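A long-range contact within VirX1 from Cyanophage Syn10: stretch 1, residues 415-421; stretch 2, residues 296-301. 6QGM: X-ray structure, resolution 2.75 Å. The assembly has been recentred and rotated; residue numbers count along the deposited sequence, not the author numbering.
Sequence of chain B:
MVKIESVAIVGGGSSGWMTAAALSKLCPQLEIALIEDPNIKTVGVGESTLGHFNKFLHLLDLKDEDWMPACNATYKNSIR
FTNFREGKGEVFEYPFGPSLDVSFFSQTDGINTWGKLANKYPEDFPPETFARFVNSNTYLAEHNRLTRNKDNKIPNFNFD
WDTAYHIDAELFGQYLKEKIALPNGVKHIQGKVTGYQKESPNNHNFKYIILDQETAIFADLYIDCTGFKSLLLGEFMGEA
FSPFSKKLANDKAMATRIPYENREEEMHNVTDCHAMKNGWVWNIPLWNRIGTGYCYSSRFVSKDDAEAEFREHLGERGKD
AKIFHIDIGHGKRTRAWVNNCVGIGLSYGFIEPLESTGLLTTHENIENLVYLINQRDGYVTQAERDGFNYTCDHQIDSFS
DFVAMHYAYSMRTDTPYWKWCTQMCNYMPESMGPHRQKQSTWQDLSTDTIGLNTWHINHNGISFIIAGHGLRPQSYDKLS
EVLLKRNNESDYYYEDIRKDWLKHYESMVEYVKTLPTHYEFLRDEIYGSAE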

# COMPACT_ATOMS: atom_id res chain seq x y z
N THR B 415 -12.50 19.88 30.82
CA THR B 415 -13.44 18.94 31.46
C THR B 415 -12.89 17.53 31.35
O THR B 415 -11.97 17.29 30.55
CB THR B 415 -14.83 19.02 30.83
OG1 THR B 415 -14.76 18.54 29.50
CG2 THR B 415 -15.38 20.43 30.81
N PRO B 416 -13.38 16.58 32.15
CA PRO B 416 -12.95 15.19 32.04
C PRO B 416 -13.22 14.63 30.64
O PRO B 416 -12.42 13.83 30.18
CB PRO B 416 -13.75 14.46 33.13
CG PRO B 416 -14.08 15.56 34.12
CD PRO B 416 -14.29 16.79 33.28
N TYR B 417 -14.30 15.07 29.99
CA TYR B 417 -14.65 14.64 28.61
C TYR B 417 -13.52 14.99 27.66
O TYR B 417 -13.08 14.11 26.91
CB TYR B 417 -15.98 15.26 28.16
CG TYR B 417 -16.35 14.97 26.73
CD1 TYR B 417 -17.00 13.81 26.37
CD2 TYR B 417 -16.06 15.88 25.73
CE1 TYR B 417 -17.34 13.55 25.05
CE2 TYR B 417 -16.40 15.65 24.41
CZ TYR B 417 -17.04 14.47 24.07
OH TYR B 417 -17.37 14.23 22.76
N TRP B 418 -13.06 16.25 27.70
CA TRP B 418 -12.03 16.77 26.77
C TRP B 418 -10.65 16.25 27.17
O TRP B 418 -9.84 15.99 26.27
CB TRP B 418 -12.09 18.31 26.69
CG TRP B 418 -13.23 18.77 25.84
CD1 TRP B 418 -14.40 19.34 26.25
CD2 TRP B 418 -13.33 18.62 24.41
NE1 TRP B 418 -15.21 19.58 25.17
CE2 TRP B 418 -14.59 19.14 24.03
CE3 TRP B 418 -12.48 18.11 23.42
CZ2 TRP B 418 -15.01 19.16 22.71
CZ3 TRP B 418 -12.91 18.12 22.12
CH2 TRP B 418 -14.14 18.66 21.77
N LYS B 419 -10.41 16.06 28.48
CA LYS B 419 -9.16 15.42 28.96
C LYS B 419 -9.10 14.01 28.36
O LYS B 419 -8.01 13.63 27.88
CB LYS B 419 -9.04 15.46 30.48
CG LYS B 419 -7.60 15.62 30.97
CD LYS B 419 -7.42 15.48 32.46
CE LYS B 419 -6.13 14.78 32.86
NZ LYS B 419 -6.29 13.95 34.08
N TRP B 420 -10.23 13.29 28.30
CA TRP B 420 -10.27 11.92 27.72
C TRP B 420 -9.97 11.97 26.22
O TRP B 420 -9.16 11.15 25.75
CB TRP B 420 -11.60 11.20 27.94
CG TRP B 420 -11.57 9.81 27.37
CD1 TRP B 420 -11.03 8.70 27.96
CD2 TRP B 420 -12.04 9.38 26.08
NE1 TRP B 420 -11.12 7.62 27.13
CE2 TRP B 420 -11.75 8.01 25.97
CE3 TRP B 420 -12.65 10.03 25.00
CZ2 TRP B 420 -12.08 7.27 24.83
CZ3 TRP B 420 -12.97 9.29 23.87
CH2 TRP B 420 -12.69 7.93 23.79
N CYS B 421 -10.62 12.89 25.50
CA CYS B 421 -10.56 13.00 24.02
C CYS B 421 -9.13 13.32 23.56
O CYS B 421 -8.73 12.77 22.52
CB CYS B 421 -11.52 14.06 23.50
SG CYS B 421 -13.25 13.54 23.60
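Stretch 2 (296-301) YSSRFV

Stretch 2 has no regular helix or strand across S297 to V301. It folds back on itself, with F300 N donating to S297 O at 3.0 Å. This turn lies against the first part of a helix that begins at P416. The CA atoms of Y417 and F300 come nearest, 6.0 Å apart. No hydrogen bond crosses between the stretches; the contact is made by rings, apolar atoms and one cation-pi pair.

T415 is the N-cap. Its OG1 accepts a weak bond from W418 N at 3.4 Å, and it does not touch stretch 2. P416 meets the F300 side chain, with P416 CB 4.2 Å from F300 CD1. Y417 is buried. Its CA sits over the face of the F300 ring, 3.9 Å from the centroid, as a CH-pi contact. Its own ring presents an edge to that face, with Y417 CD1 3.6 Å from F300 CD2 and the planes at 88°. Further along the same edge, Y417 CE1 reaches S297 CB at 3.7 Å. W418 points away, and K419 makes no contact. W420, one helical turn after P416, points toward stretch 2. Its CB packs on F300 CZ at 3.5 Å. The R299 guanidinium stands edge-on over one face of the six-membered ring of W420, a cation-pi contact with R299 CZ 4.2 Å from the ring centroid; R299 NH1 comes within 3.1 Å of W420 CZ2. C421 stays out of contact.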

# COMPACT_ATOMS: atom_id res chain seq x y z
N TYR B 296 -23.68 14.13 23.11
CA TYR B 296 -22.93 14.05 24.39
C TYR B 296 -22.65 12.59 24.75
O TYR B 296 -23.16 11.69 24.09
CB TYR B 296 -23.68 14.77 25.51
CG TYR B 296 -24.98 14.14 25.94
CD1 TYR B 296 -26.14 14.33 25.21
CD2 TYR B 296 -25.08 13.42 27.12
CE1 TYR B 296 -27.35 13.79 25.62
CE2 TYR B 296 -26.27 12.87 27.54
CZ TYR B 296 -27.42 13.05 26.78
OH TYR B 296 -28.62 12.53 27.16
N SER B 297 -21.82 12.41 25.78
CA SER B 297 -21.33 11.11 26.27
C SER B 297 -21.89 10.86 27.67
O SER B 297 -21.51 11.61 28.59
CB SER B 297 -19.84 11.08 26.28
OG SER B 297 -19.35 9.87 26.81
N SER B 298 -22.74 9.84 27.81
CA SER B 298 -23.36 9.42 29.08
C SER B 298 -22.28 8.99 30.07
O SER B 298 -22.52 9.06 31.29
CB SER B 298 -24.35 8.32 28.86
OG SER B 298 -23.69 7.16 28.37
N ARG B 299 -21.12 8.58 29.54
CA ARG B 299 -19.89 8.25 30.31
C ARG B 299 -19.45 9.42 31.19
O ARG B 299 -18.81 9.15 32.24
CB ARG B 299 -18.70 8.02 29.38
CG ARG B 299 -18.54 6.62 28.80
CD ARG B 299 -17.10 6.13 28.75
NE ARG B 299 -16.51 6.18 27.41
CZ ARG B 299 -15.28 6.59 27.13
NH1 ARG B 299 -14.89 6.61 25.86
NH2 ARG B 299 -14.45 7.02 28.08
N PHE B 300 -19.71 10.66 30.78
CA PHE B 300 -19.12 11.87 31.42
C PHE B 300 -20.20 12.79 31.99
O PHE B 300 -19.81 13.72 32.72
CB PHE B 300 -18.23 12.60 30.42
CG PHE B 300 -17.01 11.82 30.00
CD1 PHE B 300 -15.89 11.74 30.81
CD2 PHE B 300 -16.99 11.16 28.77
CE1 PHE B 300 -14.79 11.02 30.41
CE2 PHE B 300 -15.87 10.46 28.36
CZ PHE B 300 -14.78 10.36 29.20
N VAL B 301 -21.49 12.59 31.68
CA VAL B 301 -22.59 13.52 32.10
C VAL B 301 -23.93 12.77 32.10
O VAL B 301 -24.17 11.93 31.21
CB VAL B 301 -22.62 14.77 31.20
CG1 VAL B 301 -23.07 14.46 29.78
CG2 VAL B 301 -23.46 15.89 31.80